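Local coordinates for protein BugD (Bordetella pertussis Tohama I, PDB 2F5X) that binds aspartic acid as a periplasmic solute receptor of the tripartite tricarboxylate transporter family, probably delivering it for uptake, at residues F268-R271 and M272-G276; R36-A39 and E40-P44. All coordinates share one frame; numbering follows the deposited sequence.

Contact 1: residues F268-R271 and M272-G276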
# COMPACT_ATOMS: atom_id res chain seq x y z
N PHE A 268 15.29 7.33 8.35
CA PHE A 268 14.13 6.93 7.57
C PHE A 268 14.54 5.97 6.45
O PHE A 268 13.96 4.90 6.29
CB PHE A 268 13.40 8.16 7.00
CG PHE A 268 12.25 7.81 6.10
CD1 PHE A 268 11.06 7.32 6.64
CD2 PHE A 268 12.36 7.95 4.72
CE1 PHE A 268 9.99 6.97 5.81
CE2 PHE A 268 11.30 7.61 3.89
CZ PHE A 268 10.11 7.11 4.44
N GLN A 269 15.57 6.35 5.68
CA GLN A 269 16.03 5.52 4.56
C GLN A 269 16.55 4.14 4.97
O GLN A 269 16.30 3.15 4.27
CB GLN A 269 17.06 6.28 3.70
CG GLN A 269 16.43 7.45 2.91
CD GLN A 269 16.68 7.39 1.40
OE1 GLN A 269 16.46 8.39 0.70
NE2 GLN A 269 17.14 6.25 0.91
N GLU A 270 17.23 4.06 6.12
CA GLU A 270 17.70 2.78 6.63
C GLU A 270 16.52 1.85 6.95
O GLU A 270 16.54 0.67 6.58
CB GLU A 270 18.58 2.95 7.88
CG GLU A 270 19.20 1.65 8.40
CD GLU A 270 19.84 0.78 7.32
OE1 GLU A 270 20.54 1.32 6.43
OE2 GLU A 270 19.65 -0.46 7.36
N ARG A 271 15.52 2.40 7.63
CA ARG A 271 14.33 1.61 7.97
C ARG A 271 13.61 1.15 6.72
O ARG A 271 13.21 -0.02 6.62
CB ARG A 271 13.38 2.36 8.91
CG ARG A 271 12.16 1.52 9.35
CD ARG A 271 12.50 0.30 10.21
NE ARG A 271 11.32 -0.41 10.69
CZ ARG A 271 11.26 -1.72 10.94
NH1 ARG A 271 12.32 -2.50 10.74
NH2 ARG A 271 10.13 -2.27 11.37
N MSE A 272 13.45 2.05 5.75
CA MSE A 272 12.82 1.68 4.48
C MSE A 272 13.61 0.60 3.74
O MSE A 272 13.02 -0.37 3.25
CB MSE A 272 12.61 2.91 3.58
CG MSE A 272 11.57 3.91 4.12
SE MSE A 272 9.79 3.16 4.55
CE MSE A 272 9.99 2.99 6.52
N LYS A 273 14.93 0.75 3.70
CA LYS A 273 15.79 -0.23 3.04
C LYS A 273 15.64 -1.62 3.66
O LYS A 273 15.47 -2.62 2.95
CB LYS A 273 17.26 0.24 3.09
CG LYS A 273 18.22 -0.69 2.38
CD LYS A 273 19.68 -0.31 2.67
CE LYS A 273 20.64 -1.22 1.93
NZ LYS A 273 20.65 -2.60 2.53
N GLN A 274 15.64 -1.68 4.99
CA GLN A 274 15.47 -2.95 5.70
C GLN A 274 14.13 -3.60 5.36
O GLN A 274 14.04 -4.83 5.27
CB GLN A 274 15.57 -2.73 7.20
CG GLN A 274 16.97 -2.38 7.67
CD GLN A 274 17.02 -2.01 9.14
OE1 GLN A 274 16.06 -1.46 9.68
NE2 GLN A 274 18.14 -2.32 9.80
N LEU A 275 13.11 -2.77 5.16
CA LEU A 275 11.76 -3.24 4.86
C LEU A 275 11.48 -3.39 3.37
O LEU A 275 10.35 -3.70 2.98
CB LEU A 275 10.72 -2.31 5.49
CG LEU A 275 10.66 -2.28 7.02
CD1 LEU A 275 9.64 -1.22 7.44
CD2 LEU A 275 10.30 -3.65 7.61
N GLY A 276 12.49 -3.17 2.54
CA GLY A 276 12.39 -3.43 1.11
C GLY A 276 11.73 -2.33 0.30
O GLY A 276 11.47 -2.50 -0.90
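From Phe268 to Leu275 the chain makes the closing turns of helix 266-274, each carbonyl of 268-271 accepting the amide four residues on, from Met272 N to Phe268 O (2.9 Å) through to Leu275 N on Arg271 O, the most bent of the four at 143°. The helix then ends in a Schellman motif: Gly276 takes a positive phi, and its N bonds back to Lys273 O. On the buried side the selenomethionine Met272 lies against the Phe268 ring. Its CG sits over one face, 3.8 Å from the ring centroid and shifted toward the rim beside CZ, a CH-pi contact. The bend at chi2 (-54°) then sets SE obliquely off the rim of the same ring, 4.6 Å from its centroid, a Met-aromatic contact, while CE runs on to the CG of Arg271. Arg271 and Leu275 form the next pair. With CG trans to the backbone N and a bend at chi2 (65°), the arginine chain runs along the helix toward its C-terminal end, so that Leu275 CD1 lies beneath one face of the guanidinium, 3.7 Å from NE. Gln274 OE1 approaches the guanidinium edge at a longer 4.0 Å from NH1, the amide plane standing almost perpendicular to it. On the more exposed side Glu270 bends forward to Gln274, bringing OE2 3.3 Å from Gln274 CG, the carboxylate and amide planes nearly perpendicular. Asp265 OD2 accepts a bond from Phe268 N near the helix start, and Leu275 O is bonded to Thr193 OG1. Phe268 and Met272 both pack on Val109 of strand 102-117 and Val279 of strand 278-279, Phe268 also touching helix 30-46, whereas Leu275 and Arg271 lean on helix 193-201.

Contact 2: residues R36-A39 and E40-P44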
# COMPACT_ATOMS: atom_id res chain seq x y z
N ARG A 36 4.86 6.27 10.41
CA ARG A 36 5.45 6.62 11.69
C ARG A 36 6.94 6.94 11.57
O ARG A 36 7.44 7.82 12.27
CB ARG A 36 5.13 5.58 12.75
CG ARG A 36 3.66 5.72 13.18
CD ARG A 36 3.15 4.71 14.14
NE ARG A 36 1.69 4.70 14.18
CZ ARG A 36 0.96 5.28 15.13
NH1 ARG A 36 1.54 5.96 16.12
NH2 ARG A 36 -0.37 5.20 15.07
N SER A 37 7.63 6.27 10.65
CA SER A 37 9.03 6.59 10.40
C SER A 37 9.17 7.96 9.73
O SER A 37 10.03 8.75 10.09
CB SER A 37 9.69 5.50 9.56
OG SER A 37 9.79 4.31 10.32
N LEU A 38 8.30 8.23 8.76
CA LEU A 38 8.29 9.52 8.06
C LEU A 38 7.90 10.68 8.98
O LEU A 38 8.48 11.78 8.91
CB LEU A 38 7.36 9.47 6.85
CG LEU A 38 7.32 10.73 5.98
CD1 LEU A 38 8.71 11.08 5.45
CD2 LEU A 38 6.34 10.54 4.85
N ALA A 39 6.93 10.43 9.85
CA ALA A 39 6.52 11.44 10.84
C ALA A 39 7.72 11.91 11.65
O ALA A 39 7.89 13.11 11.89
CB ALA A 39 5.42 10.87 11.75
N GLU A 40 8.57 10.97 12.04
CA GLU A 40 9.77 11.29 12.81
C GLU A 40 10.79 12.07 11.99
O GLU A 40 11.38 13.04 12.49
CB GLU A 40 10.40 10.01 13.36
CG GLU A 40 11.67 10.22 14.15
CD GLU A 40 12.17 8.96 14.83
OE1 GLU A 40 11.40 7.97 14.92
OE2 GLU A 40 13.34 8.96 15.27
N SER A 41 11.01 11.65 10.74
CA SER A 41 12.04 12.27 9.91
C SER A 41 11.68 13.66 9.42
O SER A 41 12.58 14.46 9.12
CB SER A 41 12.45 11.36 8.73
OG SER A 41 11.40 11.21 7.79
N MSE A 42 10.39 13.96 9.34
CA MSE A 42 9.94 15.28 8.88
C MSE A 42 10.04 16.35 9.95
O MSE A 42 10.10 17.54 9.64
CB MSE A 42 8.48 15.22 8.41
CG MSE A 42 8.29 14.60 7.04
SE MSE A 42 6.40 14.42 6.61
CE MSE A 42 6.02 16.23 6.10
N ARG A 43 10.06 15.92 11.21
CA ARG A 43 9.97 16.84 12.35
C ARG A 43 10.97 18.01 12.38
O ARG A 43 10.55 19.15 12.61
CB ARG A 43 9.97 16.07 13.68
CG ARG A 43 9.75 16.95 14.92
CD ARG A 43 9.76 16.16 16.21
NE ARG A 43 9.44 17.00 17.37
CZ ARG A 43 9.70 16.66 18.63
NH1 ARG A 43 10.29 15.50 18.90
NH2 ARG A 43 9.37 17.49 19.61
N PRO A 44 12.28 17.77 12.18
CA PRO A 44 13.26 18.86 12.23
C PRO A 44 12.96 20.00 11.26
O PRO A 44 13.12 21.17 11.62
CB PRO A 44 14.57 18.16 11.84
CG PRO A 44 14.38 16.77 12.31
CD PRO A 44 12.94 16.47 11.94
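Leu38 and the selenomethionine Met42, one turn apart on helix 30-46, slant across one another: Leu38 CG meets Met42 SE at 3.9 Å, and Leu38 CD1 lies equally far from Met42 CG. The leucine reaches forward because its CG stands trans to the backbone N (chi1 -176°), whereas the methionine CG folds back beside its own N and over Leu38 O. The same CD1 also touches Ser41 OG, 3.6 Å away. Ser41 OG hydrogen-bonds Gly262 O, and lies 3.2 Å from Leu38 O. Leu38 O receives Met42 N at 2.9 Å, and Ser41 N bonds to Ser37 O; the bond from Glu40 N to Arg36 O is weak. The outward carboxylate of Glu40 forms a salt bridge with Lys267, and Arg36 forms one with Asp32. Helix 30-46 links strands 19-23 and 50-54 in a beta-alpha-beta unit; it sets Ala39 against Val50 and Val52 of strand 50-54, while Leu38 packs on Leu259 and Leu263, and Met42 on Ser258, of helix 249-263.

How the contacts relate
Following the chain from the N terminus, contact 2 comes first, within helix 30-46, and contact 1 lies more than two hundred residues later, in helix 266-274 and its C-terminal turn. Each is a local set of turns in a single helix, so neither closes a long loop, and the two stand in series without nesting or crossing. In space they meet, their centres about 13 Å apart: Phe268 packs on the backbone at Ser37 and Leu38, CD1 lying 3.6 Å from Leu38 N, and Arg271 CG packs on Ser37 OG. The helix of the early beta-alpha-beta unit is thereby joined to the late helix that also packs on strands 102-117 and 278-279.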